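Local coordinates for protein alpha-1,2-mannosyltransferase (Ktr4), putative (Neosartorya fumigata, PDB 7BOP) that belongs to a fungal mannosyltransferase family with a GT-A-type fold and is seen here with guanosine-5'-diphosphate and a manganese ion bound, at residues 30-38 with 371-380; 43-51 with 204-214. All coordinates share one frame; numbering follows the deposited sequence.

Overall arrangement
Soon after its N terminus the chain runs through residues 30-38, which meet residues 371-380 close to the C terminus; contact 1 thereby closes a loop of 332 residues that takes in most of the GT-A-type fold. Residues 43-51 follow in a long loop before strand 69-74 and pack on residues 204-214, so contact 2 closes a smaller loop nested inside the first. The helices involved, 376-382 and 207-213, lean on different strands of the same mixed sheet, 218-224 and 333-335 for the former, 189-192 and 284-287 for the latter. The contact centres are 26 Å apart, and their nearest atoms come within about 8 Å.

Contact 1 of 2, residues 30-38 with 371-380; sequences YNGMKRDPL and AKEDCRPSYF
Arg376 reaches across to Asp36 while also holding Asp374, and the three side chains form a salt-bridge network at the start of helix 376-382, where the two ends of this GT-A-type chain meet. Each acid is held by two nitrogens, but differently. Asp36 is gripped end-on: NH1 of Arg376 gives a bond to Asp36 OD1 (2.9 Å), and NH2 a nearly straight one to Asp36 OD2 (2.8 Å, 169° at the hydrogen). Because the carboxylate and guanidinium planes stand 53° apart, OD2 is approached from above the carboxylate plane. Asp374 is gripped side-on, with Arg376 NE 3.0 Å from Asp374 OD1 and NH2 turning its second hydrogen to OD2. All of this probably favours charged forms of both acids and fixes the guanidinium in rotation.

The acceptors have further donors. Asp374 OD1 also takes the backbone N of Arg376, a capping bond at the helix start, while OD2 accepts from a water that is bound in turn by Met33 N at 2.8 Å. Asp36 OD1 receives Leu38 N in an Asx turn, from the face of its carboxylate opposite to Arg376 NH1.

Apolar side chains pack beside the network. Met33 bends at its last torsion (chi3 -59°), which sets CE over one face of the guanidinium and tightly against the start of the helix, 3.2 Å from Arg376 CB and 3.5 Å from Pro377 CD. Pro37 CG meets Phe380 CE2 at 3.8 Å, and the Phe380 ring also meets that of Trp335 in strand 333-335. The neighbouring Cys375 is tied to Cys277 by a disulfide. At the other end of the contact the Tyr30 ring lies edge-on to Lys372 O, and Tyr30 OH, beside Pro377 CG, donates a short bond to Asp374 O at 2.5 Å, tilted from the carbonyl plane.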
loop_
_atom_site.group_PDB
_atom_site.type_symbol
_atom_site.label_atom_id
_atom_site.label_comp_id
_atom_site.label_asym_id
_atom_site.label_seq_id
_atom_site.Cartn_x
_atom_site.Cartn_y
_atom_site.Cartn_z
ATOM N N TYR A 30 -18.449 -1.179 -17.462
ATOM C CA TYR A 30 -17.766 -2.098 -16.538
ATOM C C TYR A 30 -18.426 -2.031 -15.163
ATOM O O TYR A 30 -18.720 -0.941 -14.673
ATOM C CB TYR A 30 -16.268 -1.752 -16.431
ATOM C CG TYR A 30 -15.524 -2.526 -15.360
ATOM C CD1 TYR A 30 -15.402 -3.909 -15.433
ATOM C CD2 TYR A 30 -14.946 -1.870 -14.271
ATOM C CE1 TYR A 30 -14.722 -4.622 -14.457
ATOM C CE2 TYR A 30 -14.273 -2.571 -13.286
ATOM C CZ TYR A 30 -14.153 -3.939 -13.379
ATOM O OH TYR A 30 -13.493 -4.629 -12.397
ATOM N N ASN A 31 -18.644 -3.192 -14.547
ATOM C CA ASN A 31 -19.403 -3.289 -13.292
ATOM C C ASN A 31 -18.742 -4.189 -12.230
ATOM O O ASN A 31 -19.420 -4.748 -11.373
ATOM C CB ASN A 31 -20.819 -3.795 -13.608
ATOM C CG ASN A 31 -21.805 -3.548 -12.477
ATOM O OD1 ASN A 31 -21.675 -2.585 -11.717
ATOM N ND2 ASN A 31 -22.802 -4.422 -12.357
ATOM N N GLY A 32 -17.419 -4.297 -12.267
ATOM C CA GLY A 32 -16.680 -5.115 -11.307
ATOM C C GLY A 32 -16.424 -6.530 -11.796
ATOM O O GLY A 32 -16.590 -6.836 -12.985
ATOM N N MET A 33 -16.024 -7.403 -10.875
ATOM C CA MET A 33 -15.661 -8.766 -11.248
ATOM C C MET A 33 -16.888 -9.649 -11.419
ATOM O O MET A 33 -17.864 -9.484 -10.698
ATOM C CB MET A 33 -14.720 -9.383 -10.226
ATOM C CG MET A 33 -13.863 -10.448 -10.868
ATOM S SD MET A 33 -12.456 -10.908 -9.892
ATOM C CE MET A 33 -11.513 -9.432 -9.675
ATOM N N LYS A 34 -16.829 -10.556 -12.394
ATOM C CA LYS A 34 -17.908 -11.520 -12.654
ATOM C C LYS A 34 -17.967 -12.553 -11.543
ATOM O O LYS A 34 -18.997 -12.714 -10.897
ATOM C CB LYS A 34 -17.705 -12.256 -13.991
ATOM C CG LYS A 34 -18.235 -11.532 -15.220
ATOM C CD LYS A 34 -17.701 -12.126 -16.524
ATOM C CE LYS A 34 -18.154 -13.561 -16.766
ATOM N NZ LYS A 34 -17.407 -14.159 -17.905
ATOM N N ARG A 35 -16.859 -13.270 -11.357
ATOM C CA ARG A 35 -16.750 -14.269 -10.298
ATOM C C ARG A 35 -15.468 -14.030 -9.523
ATOM O O ARG A 35 -14.365 -14.190 -10.044
ATOM C CB ARG A 35 -16.807 -15.703 -10.821
ATOM C CG ARG A 35 -17.250 -16.657 -9.714
ATOM C CD ARG A 35 -17.031 -18.124 -10.024
ATOM N NE ARG A 35 -17.223 -18.937 -8.818
ATOM C CZ ARG A 35 -16.324 -19.106 -7.845
ATOM N NH1 ARG A 35 -16.628 -19.872 -6.796
ATOM N NH2 ARG A 35 -15.124 -18.516 -7.895
ATOM N N ASP A 36 -15.630 -13.637 -8.272
ATOM C CA ASP A 36 -14.497 -13.258 -7.445
ATOM C C ASP A 36 -13.774 -14.540 -6.992
ATOM O O ASP A 36 -14.411 -15.413 -6.393
ATOM C CB ASP A 36 -15.015 -12.436 -6.263
ATOM C CG ASP A 36 -13.925 -11.632 -5.567
ATOM O OD1 ASP A 36 -12.778 -12.109 -5.429
ATOM O OD2 ASP A 36 -14.224 -10.503 -5.146
ATOM N N PRO A 37 -12.448 -14.662 -7.262
ATOM C CA PRO A 37 -11.665 -15.803 -6.752
ATOM C C PRO A 37 -11.693 -15.966 -5.228
ATOM O O PRO A 37 -11.448 -17.062 -4.726
ATOM C CB PRO A 37 -10.225 -15.499 -7.199
ATOM C CG PRO A 37 -10.345 -14.498 -8.272
ATOM C CD PRO A 37 -11.606 -13.734 -8.041
ATOM N N LEU A 38 -11.995 -14.893 -4.509
ATOM C CA LEU A 38 -12.156 -14.958 -3.061
ATOM C C LEU A 38 -13.288 -15.879 -2.594
ATOM O O LEU A 38 -13.291 -16.295 -1.440
ATOM C CB LEU A 38 -12.361 -13.557 -2.489
ATOM C CG LEU A 38 -11.152 -12.626 -2.529
ATOM C CD1 LEU A 38 -11.590 -11.198 -2.240
ATOM C CD2 LEU A 38 -10.055 -13.049 -1.554
ATOM N N ALA A 371 -18.818 -0.514 -7.368
ATOM C CA ALA A 371 -18.387 -1.802 -7.929
ATOM C C ALA A 371 -17.325 -1.670 -9.022
ATOM O O ALA A 371 -16.415 -2.496 -9.110
ATOM C CB ALA A 371 -19.584 -2.583 -8.467
ATOM N N LYS A 372 -17.434 -0.625 -9.841
ATOM C CA LYS A 372 -16.503 -0.422 -10.965
ATOM C C LYS A 372 -15.083 0.022 -10.576
ATOM O O LYS A 372 -14.228 0.161 -11.444
ATOM C CB LYS A 372 -17.099 0.566 -11.977
ATOM C CG LYS A 372 -17.232 1.997 -11.504
ATOM C CD LYS A 372 -17.742 2.913 -12.615
ATOM C CE LYS A 372 -19.249 2.822 -12.790
ATOM N NZ LYS A 372 -19.965 3.538 -11.695
ATOM N N GLU A 373 -14.843 0.272 -9.292
ATOM C CA GLU A 373 -13.531 0.683 -8.825
ATOM C C GLU A 373 -12.546 -0.474 -8.653
ATOM O O GLU A 373 -11.356 -0.227 -8.466
ATOM C CB GLU A 373 -13.651 1.490 -7.525
ATOM C CG GLU A 373 -14.497 2.760 -7.638
ATOM C CD GLU A 373 -14.097 3.662 -8.791
ATOM O OE1 GLU A 373 -12.897 3.818 -9.065
ATOM O OE2 GLU A 373 -14.982 4.214 -9.450
ATOM N N ASP A 374 -13.018 -1.717 -8.760
ATOM C CA ASP A 374 -12.160 -2.895 -8.638
ATOM C C ASP A 374 -11.369 -3.070 -9.933
ATOM O O ASP A 374 -11.959 -3.218 -11.002
ATOM C CB ASP A 374 -13.029 -4.131 -8.368
ATOM C CG ASP A 374 -12.232 -5.399 -8.098
ATOM O OD1 ASP A 374 -10.994 -5.369 -7.903
ATOM O OD2 ASP A 374 -12.872 -6.465 -8.063
ATOM N N CYS A 375 -10.040 -3.060 -9.846
ATOM C CA CYS A 375 -9.214 -3.267 -11.040
ATOM C C CYS A 375 -8.589 -4.661 -11.120
ATOM O O CYS A 375 -7.871 -4.961 -12.071
ATOM C CB CYS A 375 -8.140 -2.193 -11.139
ATOM S SG CYS A 375 -7.240 -2.262 -12.708
ATOM N N ARG A 376 -8.900 -5.545 -10.173
ATOM C CA ARG A 376 -8.341 -6.903 -10.211
ATOM C C ARG A 376 -8.577 -7.672 -11.522
ATOM O O ARG A 376 -7.688 -8.395 -11.940
ATOM C CB ARG A 376 -8.828 -7.730 -9.025
ATOM C CG ARG A 376 -8.212 -7.316 -7.689
ATOM C CD ARG A 376 -8.815 -8.062 -6.506
ATOM N NE ARG A 376 -10.267 -7.967 -6.568
ATOM C CZ ARG A 376 -11.135 -8.878 -6.143
ATOM N NH1 ARG A 376 -10.743 -10.001 -5.527
ATOM N NH2 ARG A 376 -12.431 -8.646 -6.341
ATOM N N PRO A 377 -9.756 -7.518 -12.181
ATOM C CA PRO A 377 -9.909 -8.271 -13.432
ATOM C C PRO A 377 -8.827 -7.946 -14.472
ATOM O O PRO A 377 -8.374 -8.846 -15.192
ATOM C CB PRO A 377 -11.307 -7.861 -13.920
ATOM C CG PRO A 377 -12.038 -7.499 -12.684
ATOM C CD PRO A 377 -10.998 -6.795 -11.844
ATOM N N SER A 378 -8.382 -6.691 -14.512
ATOM C CA SER A 378 -7.255 -6.322 -15.358
ATOM C C SER A 378 -5.928 -6.862 -14.808
ATOM O O SER A 378 -5.121 -7.414 -15.557
ATOM C CB SER A 378 -7.171 -4.809 -15.505
ATOM O OG SER A 378 -6.010 -4.449 -16.213
ATOM N N TYR A 379 -5.698 -6.693 -13.508
ATOM C CA TYR A 379 -4.445 -7.168 -12.907
ATOM C C TYR A 379 -4.271 -8.692 -13.036
ATOM O O TYR A 379 -3.185 -9.178 -13.370
ATOM C CB TYR A 379 -4.334 -6.745 -11.440
ATOM C CG TYR A 379 -2.965 -7.060 -10.875
ATOM C CD1 TYR A 379 -1.870 -6.292 -11.227
ATOM C CD2 TYR A 379 -2.760 -8.136 -10.015
ATOM C CE1 TYR A 379 -0.607 -6.558 -10.733
ATOM C CE2 TYR A 379 -1.489 -8.416 -9.505
ATOM C CZ TYR A 379 -0.417 -7.626 -9.869
ATOM O OH TYR A 379 0.844 -7.880 -9.385
ATOM N N PHE A 380 -5.352 -9.428 -12.800
ATOM C CA PHE A 380 -5.326 -10.881 -12.887
ATOM C C PHE A 380 -5.132 -11.374 -14.323
ATOM O O PHE A 380 -4.474 -12.383 -14.531
ATOM C CB PHE A 380 -6.598 -11.490 -12.277
ATOM C CG PHE A 380 -6.731 -11.299 -10.782
ATOM C CD1 PHE A 380 -5.653 -10.906 -9.973
ATOM C CD2 PHE A 380 -7.950 -11.557 -10.170
ATOM C CE1 PHE A 380 -5.811 -10.759 -8.606
ATOM C CE2 PHE A 380 -8.106 -11.417 -8.805
ATOM C CZ PHE A 380 -7.033 -11.022 -8.019
HETATM O O HOH W 1 -15.476 -6.914 -8.190
#

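Contact 2 of 2, residues 43-51 with 204-214; sequences GEPEGHLWR and DYDVFRFMEDR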
loop_
_atom_site.group_PDB
_atom_site.type_symbol
_atom_site.label_atom_id
_atom_site.label_comp_id
_atom_site.label_asym_id
_atom_site.label_seq_id
_atom_site.Cartn_x
_atom_site.Cartn_y
_atom_site.Cartn_z
ATOM N N GLY A 43 -6.876 -20.881 1.217
ATOM C CA GLY A 43 -5.972 -21.417 2.223
ATOM C C GLY A 43 -4.648 -20.689 2.211
ATOM O O GLY A 43 -4.542 -19.557 1.728
ATOM N N GLU A 44 -3.634 -21.364 2.731
ATOM C CA GLU A 44 -2.311 -20.778 2.894
ATOM C C GLU A 44 -1.504 -20.945 1.630
ATOM O O GLU A 44 -1.788 -21.826 0.835
ATOM C CB GLU A 44 -1.578 -21.458 4.050
ATOM C CG GLU A 44 -2.270 -21.224 5.372
ATOM C CD GLU A 44 -1.646 -21.988 6.522
ATOM O OE1 GLU A 44 -1.239 -23.150 6.336
ATOM O OE2 GLU A 44 -1.580 -21.415 7.623
ATOM N N PRO A 45 -0.470 -20.115 1.449
ATOM C CA PRO A 45 0.411 -20.340 0.303
ATOM C C PRO A 45 1.169 -21.664 0.404
ATOM O O PRO A 45 1.232 -22.265 1.478
ATOM C CB PRO A 45 1.375 -19.153 0.346
ATOM C CG PRO A 45 1.225 -18.535 1.691
ATOM C CD PRO A 45 -0.124 -18.898 2.206
ATOM N N GLU A 46 1.728 -22.110 -0.715
ATOM C CA GLU A 46 2.471 -23.367 -0.753
ATOM C C GLU A 46 3.890 -23.151 -0.253
ATOM O O GLU A 46 4.347 -22.018 -0.125
ATOM C CB GLU A 46 2.484 -23.942 -2.171
ATOM C CG GLU A 46 1.097 -24.270 -2.700
ATOM C CD GLU A 46 1.106 -25.247 -3.871
ATOM O OE1 GLU A 46 2.135 -25.340 -4.582
ATOM O OE2 GLU A 46 0.072 -25.925 -4.081
ATOM N N GLY A 47 4.581 -24.254 0.009
ATOM C CA GLY A 47 5.967 -24.228 0.464
ATOM C C GLY A 47 6.062 -24.175 1.977
ATOM O O GLY A 47 5.056 -24.285 2.695
ATOM N N HIS A 48 7.282 -24.013 2.466
ATOM C CA HIS A 48 7.533 -24.004 3.898
ATOM C C HIS A 48 6.998 -22.702 4.520
ATOM O O HIS A 48 7.196 -21.612 3.969
ATOM C CB HIS A 48 9.031 -24.163 4.179
ATOM C CG HIS A 48 9.375 -24.047 5.626
ATOM N ND1 HIS A 48 9.086 -25.040 6.537
ATOM C CD2 HIS A 48 9.932 -23.037 6.331
ATOM C CE1 HIS A 48 9.481 -24.658 7.738
ATOM N NE2 HIS A 48 9.996 -23.447 7.641
ATOM N N LEU A 49 6.305 -22.832 5.651
ATOM C CA LEU A 49 5.785 -21.683 6.385
ATOM C C LEU A 49 6.316 -21.741 7.811
ATOM O O LEU A 49 6.374 -22.809 8.410
ATOM C CB LEU A 49 4.256 -21.692 6.384
ATOM C CG LEU A 49 3.586 -21.609 5.002
ATOM C CD1 LEU A 49 2.080 -21.815 5.100
ATOM C CD2 LEU A 49 3.917 -20.290 4.319
ATOM N N TRP A 50 6.694 -20.588 8.342
ATOM C CA TRP A 50 7.191 -20.479 9.709
ATOM C C TRP A 50 6.016 -20.301 10.657
ATOM O O TRP A 50 5.275 -19.316 10.546
ATOM C CB TRP A 50 8.177 -19.319 9.808
ATOM C CG TRP A 50 9.409 -19.586 9.029
ATOM C CD1 TRP A 50 9.656 -19.249 7.728
ATOM C CD2 TRP A 50 10.555 -20.305 9.484
ATOM N NE1 TRP A 50 10.907 -19.689 7.352
ATOM C CE2 TRP A 50 11.475 -20.350 8.412
ATOM C CE3 TRP A 50 10.897 -20.912 10.700
ATOM C CZ2 TRP A 50 12.724 -20.988 8.516
ATOM C CZ3 TRP A 50 12.141 -21.543 10.811
ATOM C CH2 TRP A 50 13.041 -21.572 9.725
ATOM N N ARG A 51 5.847 -21.265 11.573
ATOM C CA ARG A 51 4.737 -21.305 12.535
ATOM C C ARG A 51 5.141 -20.813 13.920
ATOM O O ARG A 51 6.272 -21.029 14.352
ATOM C CB ARG A 51 4.235 -22.741 12.719
ATOM C CG ARG A 51 3.924 -23.508 11.445
ATOM C CD ARG A 51 2.715 -22.923 10.775
ATOM N NE ARG A 51 2.292 -23.699 9.612
ATOM C CZ ARG A 51 1.263 -23.364 8.839
ATOM N NH1 ARG A 51 0.562 -22.260 9.104
ATOM N NH2 ARG A 51 0.938 -24.128 7.798
ATOM N N ASP A 204 -1.679 -17.777 10.285
ATOM C CA ASP A 204 -0.911 -18.679 11.143
ATOM C C ASP A 204 0.501 -18.970 10.645
ATOM O O ASP A 204 1.084 -19.984 11.009
ATOM C CB ASP A 204 -1.712 -19.975 11.333
ATOM C CG ASP A 204 -2.967 -19.757 12.146
ATOM O OD1 ASP A 204 -2.892 -19.033 13.150
ATOM O OD2 ASP A 204 -4.024 -20.291 11.778
ATOM N N TYR A 205 1.040 -18.080 9.814
ATOM C CA TYR A 205 2.433 -18.146 9.394
ATOM C C TYR A 205 3.050 -16.754 9.433
ATOM O O TYR A 205 2.340 -15.735 9.388
ATOM C CB TYR A 205 2.566 -18.786 8.003
ATOM C CG TYR A 205 1.876 -18.011 6.892
ATOM C CD1 TYR A 205 0.506 -18.175 6.640
ATOM C CD2 TYR A 205 2.584 -17.098 6.110
ATOM C CE1 TYR A 205 -0.138 -17.451 5.625
ATOM C CE2 TYR A 205 1.951 -16.370 5.098
ATOM C CZ TYR A 205 0.583 -16.549 4.862
ATOM O OH TYR A 205 -0.035 -15.821 3.856
ATOM N N ASP A 206 4.374 -16.722 9.519
ATOM C CA ASP A 206 5.124 -15.485 9.562
ATOM C C ASP A 206 5.176 -14.885 8.140
ATOM O O ASP A 206 5.929 -15.359 7.289
ATOM C CB ASP A 206 6.527 -15.759 10.109
ATOM C CG ASP A 206 7.362 -14.511 10.267
ATOM O OD1 ASP A 206 7.065 -13.489 9.600
ATOM O OD2 ASP A 206 8.350 -14.554 11.054
ATOM N N VAL A 207 4.383 -13.843 7.906
ATOM C CA VAL A 207 4.258 -13.269 6.556
ATOM C C VAL A 207 5.562 -12.644 6.095
ATOM O O VAL A 207 5.859 -12.643 4.905
ATOM C CB VAL A 207 3.109 -12.236 6.427
ATOM C CG1 VAL A 207 1.773 -12.866 6.808
ATOM C CG2 VAL A 207 3.378 -10.979 7.239
ATOM N N PHE A 208 6.351 -12.127 7.034
ATOM C CA PHE A 208 7.626 -11.515 6.682
ATOM C C PHE A 208 8.624 -12.543 6.170
ATOM O O PHE A 208 9.274 -12.324 5.145
ATOM C CB PHE A 208 8.220 -10.741 7.863
ATOM C CG PHE A 208 7.484 -9.484 8.209
ATOM C CD1 PHE A 208 7.284 -8.481 7.253
ATOM C CD2 PHE A 208 7.035 -9.259 9.509
ATOM C CE1 PHE A 208 6.638 -7.298 7.586
ATOM C CE2 PHE A 208 6.386 -8.070 9.843
ATOM C CZ PHE A 208 6.193 -7.085 8.881
ATOM N N ARG A 209 8.728 -13.675 6.855
ATOM C CA ARG A 209 9.623 -14.740 6.409
ATOM C C ARG A 209 9.065 -15.499 5.211
ATOM O O ARG A 209 9.828 -16.041 4.422
ATOM C CB ARG A 209 9.969 -15.672 7.562
ATOM C CG ARG A 209 10.728 -14.927 8.650
ATOM C CD ARG A 209 11.310 -15.868 9.686
ATOM N NE ARG A 209 12.409 -16.674 9.145
ATOM C CZ ARG A 209 13.114 -17.577 9.842
ATOM N NH1 ARG A 209 12.842 -17.814 11.126
ATOM N NH2 ARG A 209 14.091 -18.252 9.242
ATOM N N PHE A 210 7.742 -15.507 5.055
ATOM C CA PHE A 210 7.137 -15.949 3.794
ATOM C C PHE A 210 7.712 -15.130 2.634
ATOM O O PHE A 210 8.185 -15.703 1.653
ATOM C CB PHE A 210 5.598 -15.867 3.857
ATOM C CG PHE A 210 4.936 -15.929 2.512
ATOM C CD1 PHE A 210 4.751 -17.146 1.875
ATOM C CD2 PHE A 210 4.527 -14.766 1.871
ATOM C CE1 PHE A 210 4.149 -17.208 0.617
ATOM C CE2 PHE A 210 3.917 -14.819 0.621
ATOM C CZ PHE A 210 3.732 -16.042 -0.008
ATOM N N MET A 211 7.724 -13.803 2.785
ATOM C CA MET A 211 8.286 -12.886 1.778
ATOM C C MET A 211 9.779 -13.153 1.567
ATOM O O MET A 211 10.247 -13.290 0.433
ATOM C CB MET A 211 8.135 -11.418 2.179
ATOM C CG MET A 211 6.711 -10.919 2.392
ATOM S SD MET A 211 5.841 -10.574 0.872
ATOM C CE MET A 211 6.708 -9.139 0.252
ATOM N N GLU A 212 10.517 -13.212 2.671
ATOM C CA GLU A 212 11.966 -13.364 2.611
ATOM C C GLU A 212 12.420 -14.669 1.969
ATOM O O GLU A 212 13.307 -14.650 1.117
ATOM C CB GLU A 212 12.580 -13.216 4.001
ATOM C CG GLU A 212 14.096 -13.225 3.975
ATOM C CD GLU A 212 14.710 -12.728 5.260
ATOM O OE1 GLU A 212 15.727 -12.015 5.173
ATOM O OE2 GLU A 212 14.191 -13.048 6.340
ATOM N N ASP A 213 11.802 -15.780 2.350
ATOM C CA ASP A 213 12.183 -17.095 1.824
ATOM C C ASP A 213 11.911 -17.225 0.341
ATOM O O ASP A 213 12.568 -18.020 -0.320
ATOM C CB ASP A 213 11.440 -18.228 2.539
ATOM C CG ASP A 213 11.849 -18.376 3.993
ATOM O OD1 ASP A 213 12.857 -17.765 4.384
ATOM O OD2 ASP A 213 11.136 -19.082 4.734
ATOM N N ARG A 214 10.947 -16.454 -0.176
ATOM C CA ARG A 214 10.631 -16.468 -1.613
ATOM C C ARG A 214 11.179 -15.259 -2.390
ATOM O O ARG A 214 10.853 -15.077 -3.567
ATOM C CB ARG A 214 9.114 -16.581 -1.772
ATOM C CG ARG A 214 8.581 -17.928 -1.348
ATOM C CD ARG A 214 7.110 -17.876 -0.974
ATOM N NE ARG A 214 6.686 -19.135 -0.377
ATOM C CZ ARG A 214 6.971 -19.525 0.869
ATOM N NH1 ARG A 214 7.675 -18.746 1.691
ATOM N NH2 ARG A 214 6.524 -20.701 1.302
HETATM O O HOH W 2 -2.788 -19.038 8.018
HETATM O O HOH W 3 4.667 -20.163 -2.192
HETATM O O HOH W 4 8.245 -19.065 4.573
HETATM O O HOH W 5 6.435 -18.279 6.615
#
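Trp50 and Asp206 join the two backbones where the irregular segment 43-51 passes the start of helix 207-213: Asp206 N donates to Trp50 O at 2.9 Å, in the carbonyl plane. Asp206 is the helix N-cap, and a water links Trp50 N to Asp206 O. Followed forward, the segment reaches this point from the C-terminal end of the helix, where NH2 of Arg214 bonds both Glu46 O and His48 O, each at 2.9 Å. The Glu46 carbonyl is met on a lone pair, that of His48 from above its plane. Arg214 NH1 also bonds Phe210 O, which ties the guanidinium to its own helix.

Among the side chains, Trp50 is sandwiched. The Arg209 guanidinium lies flat on one face, planes 17° apart, in a cation-pi stack with CZ 3.6 Å from the centre of the six-membered ring; the Arg209 chain bends at chi3 (69°), which folds it over the indole, and Arg209 NH1 also bonds Ala65 O. His48 NE2 sits over the opposite face. In the ring plane, Trp50 NE1 gives its hydrogen to the syn lone pair of Asp213 OD2 at 2.7 Å. Nearer the segment's start, Pro45 packs on two aromatics, its CG 3.4 Å from Phe210 CE1 and its CD 3.6 Å from Tyr205 CZ, while Tyr205 OH bonds Asp338. Arg51 grips Glu44 end-on and adds a bond from NH1 to Asp204 O.

Arginines with more than one partner each thus supply much of the polar bonding of this surface contact: Arg209 probably gains from the electron-rich indole, and Arg214, with water also at hand, meets the Glu46 and His48 carbonyls of a segment without regular secondary structure.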